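Local coordinates for ribokinase, putative (Burkholderia thailandensis, PDB 3B1N), which probably phosphorylates nucleosides such as inosine and mizoribine at the expense of ATP, as a ribokinase-like (pfkB family) nucleoside kinase, at residues R43-G47 against D74-Y78; G68-A72 against G120-Q124. All blocks are in the same frame, centred on the assembly; numbering follows the deposited sequence. Where two conformers were deposited one is given.

Contact 1: residues R43-G47 against D74-Y78; sequences RREFG and DAQPY
Tyr78 OH is held by two groups at once. It donates a hydrogen bond of 2.6 Å to Gly47 O, meeting a lone pair in the carbonyl plane, and Gln290 NE2 is a second hydrogen-bond partner of this hydroxyl. A tyrosine suits the place because its ring spans the distance from the helix to the strand and still ends in a polar group.

On the way the Tyr78 ring passes Phe46, which runs in the opposite sense and puts its edge to the tyrosine face, with centroids 5.0 Å apart and planes at 76°. Phe46 CD1 stands over the centre of the tyrosine ring, and the neighbouring CE1 reaches Pro77 CB at 4.2 Å. With CG anti to its own carbonyl carbon (chi1 -63°), Phe46 leans towards the helix.

Nearer the surface, one of two Arg44 conformers forms a salt bridge from NH2 to Asp74 OD2, at 3.1 Å. Asp74 OD2 lies in the guanidinium plane, while the two flat groups are tilted 43° apart. In this conformer a water joins Arg44 NH1 to the same oxygen, and Gln102 also bonds NH1. Ser100 OG gives the other carboxylate oxygen of Asp74 a partner. An arginine suits this exposed place, its chain being long enough to cross to the segment that leads into helix 76-85.

Gly47 also lines the mizoribine pocket, on a strand bonded through its backbone to strand 10-16. The chemistry therefore centres on a buried phenol that holds the carbonyl of a pocket residue, with the ion pair at the rim as a variable addition.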
loop_
_atom_site.group_PDB
_atom_site.type_symbol
_atom_site.label_atom_id
_atom_site.label_comp_id
_atom_site.label_asym_id
_atom_site.label_seq_id
_atom_site.Cartn_x
_atom_site.Cartn_y
_atom_site.Cartn_z
ATOM N N ARG B 43 -11.358 -3.442 -8.352
ATOM C CA ARG B 43 -11.428 -3.845 -9.742
ATOM C C ARG B 43 -10.041 -4.269 -10.175
ATOM O O ARG B 43 -9.080 -3.508 -10.020
ATOM C CB ARG B 43 -11.861 -2.672 -10.601
ATOM C CG ARG B 43 -13.074 -2.940 -11.427
ATOM C CD ARG B 43 -13.883 -1.641 -11.660
ATOM N NE ARG B 43 -13.060 -0.429 -11.786
ATOM C CZ ARG B 43 -12.218 -0.170 -12.786
ATOM N NH1 ARG B 43 -12.033 -1.058 -13.757
ATOM N NH2 ARG B 43 -11.538 0.969 -12.798
ATOM N N ARG B 44 -9.930 -5.485 -10.677
ATOM C CA ARG B 44 -8.607 -5.895 -11.126
ATOM C C ARG B 44 -8.310 -5.416 -12.539
ATOM O O ARG B 44 -9.120 -5.480 -13.463
ATOM C CB ARG B 44 -8.337 -7.387 -10.888
ATOM C CG ARG B 44 -8.405 -7.771 -9.413
ATOM C CD ARG B 44 -7.588 -9.011 -9.118
ATOM N NE ARG B 44 -7.949 -10.164 -9.941
ATOM C CZ ARG B 44 -7.346 -11.349 -9.849
ATOM N NH1 ARG B 44 -6.352 -11.526 -8.972
ATOM N NH2 ARG B 44 -7.731 -12.349 -10.648
ATOM N N GLU B 45 -7.119 -4.871 -12.667
ATOM C CA GLU B 45 -6.676 -4.288 -13.925
ATOM C C GLU B 45 -5.609 -5.224 -14.467
ATOM O O GLU B 45 -4.875 -5.903 -13.726
ATOM C CB GLU B 45 -6.028 -2.932 -13.706
ATOM C CG GLU B 45 -6.862 -1.817 -13.092
ATOM C CD GLU B 45 -7.841 -1.183 -14.027
ATOM O OE1 GLU B 45 -8.035 -1.690 -15.162
ATOM O OE2 GLU B 45 -8.421 -0.149 -13.594
ATOM N N PHE B 46 -5.489 -5.242 -15.781
ATOM C CA PHE B 46 -4.429 -6.013 -16.392
ATOM C C PHE B 46 -3.075 -5.330 -16.231
ATOM O O PHE B 46 -2.932 -4.147 -16.594
ATOM C CB PHE B 46 -4.756 -6.209 -17.900
ATOM C CG PHE B 46 -6.017 -6.991 -18.128
ATOM C CD1 PHE B 46 -6.034 -8.357 -17.970
ATOM C CD2 PHE B 46 -7.206 -6.317 -18.438
ATOM C CE1 PHE B 46 -7.209 -9.087 -18.193
ATOM C CE2 PHE B 46 -8.400 -7.043 -18.639
ATOM C CZ PHE B 46 -8.397 -8.408 -18.513
ATOM N N GLY B 47 -2.090 -6.092 -15.712
ATOM C CA GLY B 47 -0.829 -5.509 -15.312
ATOM C C GLY B 47 0.291 -6.508 -15.405
ATOM O O GLY B 47 0.245 -7.427 -16.222
ATOM N N ASP B 74 -7.115 -18.297 -12.714
ATOM C CA ASP B 74 -7.671 -17.002 -13.117
ATOM C C ASP B 74 -6.960 -16.405 -14.319
ATOM O O ASP B 74 -7.140 -15.242 -14.589
ATOM C CB ASP B 74 -7.697 -16.042 -11.931
ATOM C CG ASP B 74 -6.346 -15.836 -11.327
ATOM O OD1 ASP B 74 -5.356 -16.405 -11.844
ATOM O OD2 ASP B 74 -6.290 -15.094 -10.302
ATOM N N ALA B 75 -6.260 -17.244 -15.080
ATOM C CA ALA B 75 -5.563 -16.766 -16.303
ATOM C C ALA B 75 -6.506 -16.354 -17.432
ATOM O O ALA B 75 -6.093 -15.517 -18.265
ATOM C CB ALA B 75 -4.622 -17.789 -16.823
ATOM N N GLN B 76 -7.705 -16.917 -17.511
ATOM C CA GLN B 76 -8.481 -16.789 -18.769
ATOM C C GLN B 76 -8.770 -15.361 -19.231
ATOM O O GLN B 76 -8.603 -15.096 -20.443
ATOM C CB GLN B 76 -9.796 -17.602 -18.699
ATOM C CG GLN B 76 -10.354 -17.965 -20.127
ATOM C CD GLN B 76 -9.402 -18.870 -20.904
ATOM O OE1 GLN B 76 -9.058 -19.966 -20.417
ATOM N NE2 GLN B 76 -8.992 -18.459 -22.105
ATOM N N PRO B 77 -9.128 -14.451 -18.321
ATOM C CA PRO B 77 -9.366 -13.083 -18.822
ATOM C C PRO B 77 -8.144 -12.480 -19.490
ATOM O O PRO B 77 -8.274 -11.729 -20.482
ATOM C CB PRO B 77 -9.771 -12.304 -17.561
ATOM C CG PRO B 77 -10.478 -13.395 -16.743
ATOM C CD PRO B 77 -9.598 -14.610 -16.926
ATOM N N TYR B 78 -6.961 -12.752 -18.968
ATOM C CA TYR B 78 -5.734 -12.231 -19.577
ATOM C C TYR B 78 -5.442 -12.911 -20.900
ATOM O O TYR B 78 -5.042 -12.212 -21.839
ATOM C CB TYR B 78 -4.533 -12.364 -18.602
ATOM C CG TYR B 78 -3.649 -11.124 -18.549
ATOM C CD1 TYR B 78 -3.184 -10.613 -17.321
ATOM C CD2 TYR B 78 -3.165 -10.540 -19.719
ATOM C CE1 TYR B 78 -2.357 -9.504 -17.263
ATOM C CE2 TYR B 78 -2.339 -9.429 -19.672
ATOM C CZ TYR B 78 -1.934 -8.914 -18.432
ATOM O OH TYR B 78 -1.103 -7.826 -18.415
HETATM O O HOH W 1 -4.626 -14.072 -8.712
#

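Contact 2: residues G68-A72 against G120-Q124; sequences GTLGA and GAMMQ
Thr69 turns its side chain to the short 3-10 segment 121-123, where its two branches part towards different carbonyl oxygens. CB comes to 3.5 Å from Ala121 O. One atom further, OG1 donates a hydrogen bond of 2.8 Å to that same oxygen; the torsion (chi1 44°) sets OG1 between the backbone N and the carbonyl carbon and so directs it at the turn. The other branch, CG2, lies 3.8 Å from Gln124 O, three residues on from Ala121. A beta-branched residue is well matched to this place, because it keeps the extended backbone of strand 64-71 while one branch bonds and the other packs.

The bond is not aimed at a lone pair. OG1 stands 55° out of the carbonyl plane of Ala121, with a C=O...O angle of 113°. Gln124 N bonds the same oxygen from the opposite face, closing the 3-10 turn, so the threonine adds a second donor to a carbonyl already used by its own segment.

Ala121 answers with its methyl. CB presses on the strand backbone, 3.3 Å from Leu70 C and 3.5 Å from Gly71 N, and a group as small as a methyl suits so close an approach. A CB on Gly71 would stand only 3.8 Å from Ala121 CB, so glycine suits the close approach of the methyl; Gly71 N is bonded by Ser100 OG.

Met122 directs its side chain from the strand to Ser8 and the bound mizoribine, near Phe117. Here the end of a parallel strand in the Rossmann-like alpha/beta sheet of the ribokinase fold meets a 3-10 turn that helps line the nucleoside pocket.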
loop_
_atom_site.group_PDB
_atom_site.type_symbol
_atom_site.label_atom_id
_atom_site.label_comp_id
_atom_site.label_asym_id
_atom_site.label_seq_id
_atom_site.Cartn_x
_atom_site.Cartn_y
_atom_site.Cartn_z
ATOM N N GLY B 68 6.246 -15.113 -19.845
ATOM C CA GLY B 68 5.924 -15.080 -18.404
ATOM C C GLY B 68 4.991 -16.203 -18.062
ATOM O O GLY B 68 4.500 -16.937 -18.959
ATOM N N THR B 69 4.705 -16.343 -16.761
ATOM C CA THR B 69 3.802 -17.381 -16.294
ATOM C C THR B 69 2.530 -16.801 -15.668
ATOM O O THR B 69 2.600 -15.779 -14.952
ATOM C CB THR B 69 4.534 -18.284 -15.237
ATOM O OG1 THR B 69 5.262 -17.444 -14.333
ATOM C CG2 THR B 69 5.555 -19.167 -15.937
ATOM N N LEU B 70 1.403 -17.443 -15.979
ATOM C CA LEU B 70 0.067 -17.173 -15.405
ATOM C C LEU B 70 -0.437 -18.416 -14.662
ATOM O O LEU B 70 0.131 -19.517 -14.823
ATOM C CB LEU B 70 -0.963 -16.821 -16.488
ATOM C CG LEU B 70 -0.797 -15.396 -17.033
ATOM C CD1 LEU B 70 -1.683 -15.326 -18.321
ATOM C CD2 LEU B 70 -1.246 -14.385 -15.979
ATOM N N GLY B 71 -1.449 -18.233 -13.822
ATOM C CA GLY B 71 -2.017 -19.383 -13.060
ATOM C C GLY B 71 -3.359 -19.761 -13.666
ATOM O O GLY B 71 -4.180 -18.879 -13.901
ATOM N N ALA B 72 -3.607 -21.048 -13.910
ATOM C CA ALA B 72 -4.854 -21.475 -14.545
ATOM C C ALA B 72 -6.134 -21.050 -13.872
ATOM O O ALA B 72 -7.166 -20.911 -14.533
ATOM C CB ALA B 72 -4.859 -23.002 -14.726
ATOM N N GLY B 120 2.274 -15.863 -6.754
ATOM C CA GLY B 120 1.535 -16.907 -7.442
ATOM C C GLY B 120 2.412 -17.560 -8.510
ATOM O O GLY B 120 3.590 -17.905 -8.289
ATOM N N ALA B 121 1.837 -17.690 -9.694
ATOM C CA ALA B 121 2.495 -18.356 -10.819
ATOM C C ALA B 121 3.821 -17.710 -11.216
ATOM O O ALA B 121 4.687 -18.374 -11.787
ATOM C CB ALA B 121 1.558 -18.398 -12.003
ATOM N N MET B 122 4.018 -16.434 -10.905
ATOM C CA MET B 122 5.283 -15.817 -11.178
ATOM C C MET B 122 6.489 -16.487 -10.517
ATOM O O MET B 122 7.612 -16.414 -11.033
ATOM C CB MET B 122 5.214 -14.308 -10.834
ATOM C CG MET B 122 6.488 -13.533 -11.285
ATOM S SD MET B 122 6.580 -11.841 -10.638
ATOM C CE MET B 122 7.281 -12.098 -9.010
ATOM N N MET B 123 6.238 -17.191 -9.404
ATOM C CA MET B 123 7.327 -17.885 -8.685
ATOM C C MET B 123 8.010 -18.911 -9.579
ATOM O O MET B 123 9.175 -19.262 -9.343
ATOM C CB MET B 123 6.811 -18.591 -7.436
ATOM C CG MET B 123 6.285 -17.707 -6.410
ATOM S SD MET B 123 6.163 -18.587 -4.808
ATOM C CE MET B 123 6.660 -20.273 -5.239
ATOM N N GLN B 124 7.292 -19.390 -10.603
ATOM C CA GLN B 124 7.832 -20.438 -11.516
ATOM C C GLN B 124 8.261 -19.865 -12.865
ATOM O O GLN B 124 8.384 -20.622 -13.823
ATOM C CB GLN B 124 6.810 -21.563 -11.778
ATOM C CG GLN B 124 6.051 -22.047 -10.528
ATOM C CD GLN B 124 6.968 -22.476 -9.428
ATOM O OE1 GLN B 124 8.065 -22.957 -9.672
ATOM N NE2 GLN B 124 6.523 -22.289 -8.171
#

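After strand 3-6 of the large sheet and strand 10-16 of the small one, the chain returns to the small sheet as strand 45-47, then runs through helix 49-59 into strand 64-71 of the large sheet and on to helix 76-85. There contact 1 closes its loop, with 26 residues between its segments. Contact 2 starts inside that loop, at 68-72, and closes beyond it at 120-124, so the two loops cross rather than nest. Their centres lie 13 Å apart and they meet directly: Ala75 CB packs 3.8 Å from Leu70 CB. Together they tie the small sheet and the turn after strand 113-118 to one strand-helix unit of the large domain, on two sections of the nucleoside pocket.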